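PDB 2IP2: phenazine-1-carboxylate N-methyltransferase from Pseudomonas aeruginosa, which transfers a methyl group from S-adenosyl-L-methionine to phenazine-1-carboxylate, giving 5-methylphenazine-1-carboxylate on the pathway to the virulence pigment pyocyanine. Local coordinates for residues L118-L126 with H290-R298. Sequence-based numbering, arbitrary orientation.
Sequences LSGTPGFEL and HLFMACAGR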
loop_
_atom_site.group_PDB
_atom_site.type_symbol
_atom_site.label_atom_id
_atom_site.label_comp_id
_atom_site.label_asym_id
_atom_site.label_seq_id
_atom_site.Cartn_x
_atom_site.Cartn_y
_atom_site.Cartn_z
ATOM N N LEU A 118 -6.811 6.199 -18.060
ATOM C CA LEU A 118 -6.780 6.945 -19.344
ATOM C C LEU A 118 -7.843 6.383 -20.310
ATOM O O LEU A 118 -8.758 7.102 -20.749
ATOM C CB LEU A 118 -5.393 6.808 -19.964
ATOM C CG LEU A 118 -4.190 7.594 -19.380
ATOM C CD1 LEU A 118 -2.922 7.528 -20.220
ATOM C CD2 LEU A 118 -4.526 9.063 -19.135
ATOM N N SER A 119 -7.757 5.092 -20.602
ATOM C CA SER A 119 -8.587 4.471 -21.663
ATOM C C SER A 119 -10.062 4.252 -21.232
ATOM O O SER A 119 -11.000 4.184 -22.052
ATOM C CB SER A 119 -7.954 3.140 -22.096
ATOM O OG SER A 119 -8.127 2.161 -21.066
ATOM N N GLY A 120 -10.268 4.065 -19.937
ATOM C CA GLY A 120 -11.571 3.629 -19.461
ATOM C C GLY A 120 -11.805 2.127 -19.396
ATOM O O GLY A 120 -12.854 1.706 -18.916
ATOM N N THR A 121 -10.836 1.321 -19.845
ATOM C CA THR A 121 -10.934 -0.128 -19.744
ATOM C C THR A 121 -10.436 -0.471 -18.340
ATOM O O THR A 121 -9.366 -0.064 -17.966
ATOM C CB THR A 121 -10.041 -0.813 -20.794
ATOM O OG1 THR A 121 -10.388 -0.317 -22.090
ATOM C CG2 THR A 121 -10.193 -2.368 -20.759
ATOM N N PRO A 122 -11.227 -1.197 -17.553
ATOM C CA PRO A 122 -10.840 -1.550 -16.168
ATOM C C PRO A 122 -9.479 -2.260 -16.184
ATOM O O PRO A 122 -9.188 -2.994 -17.111
ATOM C CB PRO A 122 -11.958 -2.492 -15.737
ATOM C CG PRO A 122 -13.151 -1.906 -16.536
ATOM C CD PRO A 122 -12.560 -1.710 -17.892
ATOM N N GLY A 123 -8.622 -1.971 -15.206
ATOM C CA GLY A 123 -7.336 -2.679 -15.101
ATOM C C GLY A 123 -7.484 -4.189 -15.080
ATOM O O GLY A 123 -6.656 -4.898 -15.671
ATOM N N PHE A 124 -8.568 -4.679 -14.492
ATOM C CA PHE A 124 -8.776 -6.145 -14.501
ATOM C C PHE A 124 -8.820 -6.638 -15.984
ATOM O O PHE A 124 -8.148 -7.591 -16.364
ATOM C CB PHE A 124 -10.035 -6.603 -13.776
ATOM C CG PHE A 124 -10.124 -8.114 -13.698
ATOM C CD1 PHE A 124 -10.622 -8.876 -14.811
ATOM C CD2 PHE A 124 -9.608 -8.787 -12.594
ATOM C CE1 PHE A 124 -10.658 -10.287 -14.780
ATOM C CE2 PHE A 124 -9.655 -10.205 -12.518
ATOM C CZ PHE A 124 -10.155 -10.966 -13.648
ATOM N N GLU A 125 -9.615 -5.962 -16.792
ATOM C CA GLU A 125 -9.750 -6.330 -18.217
ATOM C C GLU A 125 -8.417 -6.164 -18.965
ATOM O O GLU A 125 -8.021 -7.031 -19.809
ATOM C CB GLU A 125 -10.830 -5.472 -18.850
ATOM C CG GLU A 125 -11.037 -5.899 -20.362
ATOM C CD GLU A 125 -12.331 -5.418 -20.948
ATOM O OE1 GLU A 125 -13.179 -4.893 -20.210
ATOM O OE2 GLU A 125 -12.489 -5.615 -22.161
ATOM N N LEU A 126 -7.694 -5.053 -18.694
ATOM C CA LEU A 126 -6.360 -4.926 -19.290
ATOM C C LEU A 126 -5.433 -6.083 -18.933
ATOM O O LEU A 126 -4.736 -6.615 -19.807
ATOM C CB LEU A 126 -5.721 -3.576 -18.978
ATOM C CG LEU A 126 -6.463 -2.364 -19.590
ATOM C CD1 LEU A 126 -5.807 -1.102 -18.979
ATOM C CD2 LEU A 126 -6.364 -2.311 -21.141
ATOM N N HIS A 290 -11.390 1.573 -6.853
ATOM C CA HIS A 290 -11.223 0.132 -6.993
ATOM C C HIS A 290 -12.370 -0.502 -7.800
ATOM O O HIS A 290 -12.140 -1.399 -8.653
ATOM C CB HIS A 290 -11.174 -0.514 -5.614
ATOM C CG HIS A 290 -11.159 -2.016 -5.673
ATOM N ND1 HIS A 290 -10.146 -2.723 -6.307
ATOM C CD2 HIS A 290 -12.030 -2.942 -5.195
ATOM C CE1 HIS A 290 -10.379 -4.022 -6.174
ATOM N NE2 HIS A 290 -11.518 -4.184 -5.514
ATOM N N LEU A 291 -13.604 -0.040 -7.564
ATOM C CA LEU A 291 -14.766 -0.563 -8.316
ATOM C C LEU A 291 -14.623 -0.349 -9.828
ATOM O O LEU A 291 -14.946 -1.245 -10.629
ATOM C CB LEU A 291 -16.082 0.035 -7.764
ATOM C CG LEU A 291 -17.404 -0.561 -8.264
ATOM C CD1 LEU A 291 -17.349 -2.090 -8.250
ATOM C CD2 LEU A 291 -18.531 -0.119 -7.364
ATOM N N PHE A 292 -14.114 0.827 -10.223
ATOM C CA PHE A 292 -13.752 1.064 -11.583
ATOM C C PHE A 292 -12.649 0.081 -12.037
ATOM O O PHE A 292 -12.755 -0.554 -13.101
ATOM C CB PHE A 292 -13.263 2.524 -11.827
ATOM C CG PHE A 292 -12.571 2.651 -13.155
ATOM C CD1 PHE A 292 -13.331 2.652 -14.343
ATOM C CD2 PHE A 292 -11.144 2.619 -13.234
ATOM C CE1 PHE A 292 -12.678 2.656 -15.592
ATOM C CE2 PHE A 292 -10.485 2.648 -14.447
ATOM C CZ PHE A 292 -11.256 2.662 -15.656
ATOM N N MET A 293 -11.597 -0.033 -11.212
ATOM C CA MET A 293 -10.390 -0.806 -11.620
ATOM C C MET A 293 -10.785 -2.269 -11.825
ATOM O O MET A 293 -10.249 -2.932 -12.718
ATOM C CB MET A 293 -9.275 -0.684 -10.585
ATOM C CG MET A 293 -7.833 -1.141 -11.072
ATOM S SD MET A 293 -7.364 -0.065 -12.439
ATOM C CE MET A 293 -7.345 1.600 -11.727
ATOM N N ALA A 294 -11.772 -2.740 -11.051
ATOM C CA ALA A 294 -12.167 -4.152 -11.125
ATOM C C ALA A 294 -13.160 -4.422 -12.272
ATOM O O ALA A 294 -12.998 -5.349 -13.018
ATOM C CB ALA A 294 -12.759 -4.604 -9.846
ATOM N N CYS A 295 -14.169 -3.572 -12.418
ATOM C CA CYS A 295 -15.251 -3.917 -13.334
ATOM C C CYS A 295 -16.033 -2.718 -13.869
ATOM O O CYS A 295 -17.220 -2.887 -14.279
ATOM C CB CYS A 295 -16.227 -4.819 -12.598
ATOM S SG CYS A 295 -17.063 -4.026 -11.218
ATOM N N ALA A 296 -15.420 -1.539 -13.862
ATOM C CA ALA A 296 -16.050 -0.297 -14.388
ATOM C C ALA A 296 -17.354 0.024 -13.665
ATOM O O ALA A 296 -18.250 0.652 -14.237
ATOM C CB ALA A 296 -16.321 -0.403 -15.961
ATOM N N GLY A 297 -17.486 -0.395 -12.428
ATOM C CA GLY A 297 -18.643 0.017 -11.671
ATOM C C GLY A 297 -18.371 1.387 -11.098
ATOM O O GLY A 297 -17.247 1.911 -11.235
ATOM N N ARG A 298 -19.383 1.960 -10.448
ATOM C CA ARG A 298 -19.172 3.151 -9.614
ATOM C C ARG A 298 -20.179 3.234 -8.462
ATOM O O ARG A 298 -21.226 2.607 -8.522
ATOM C CB ARG A 298 -19.223 4.450 -10.432
ATOM C CG ARG A 298 -20.606 4.908 -10.907
ATOM C CD ARG A 298 -20.993 4.266 -12.239
ATOM N NE ARG A 298 -19.882 4.113 -13.201
ATOM C CZ ARG A 298 -19.623 4.939 -14.224
ATOM N NH1 ARG A 298 -20.376 6.011 -14.451
ATOM N NH2 ARG A 298 -18.596 4.694 -15.034
#
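Pro122 presses its ring onto the C-terminal turn of helix 282-295, where Pro122 CB lies 3.4 Å from Phe292 O. Pro122 CB is also 3.5 Å from Met293 O, so the proline CH groups cover carbonyls of that turn. Two residues on, Phe124 N donates to Met293 O at 3.0 Å, almost straight (164°) and nearly in line with the carbonyl. Pro122 is the N-cap residue of helix 123-128, whose first turn thus gives a backbone N-H to a carbonyl in the last turn of helix 282-295. Packing is tight in this buried group of Pro122, Gly123, Phe124 and Met293: Met293, bent at chi2 and chi3, curls its sulfur back so that Met293 SD is 3.7 Å from Gly123 CA, where the glycine leaves room for it. Both segments belong to the O-methyltransferase domain, and the contact joins helices 113-119 and 123-128, which precede the Rossmann-like sheet in the chain, with helix 282-295, which follows strand 267-272. Phe124 CB sits 3.3 Å from Ala294 O, while CG anti to the backbone N (chi1 -174°) carries the ring away among Phe128, Phe132 and Tyr135. Phe292 brings its ring edge to the turn after helix 113-119, Phe292 CE1 3.5 Å from Gly120 O; Arg60 of the second subunit packs on this phenylalanine. Toward solvent the contact thins to exposed Ala296, whose CB meets just Pro122 CG of the other segment, at 3.6 Å. Beyond it, Arg298 forms a salt bridge with Glu56 of the second subunit.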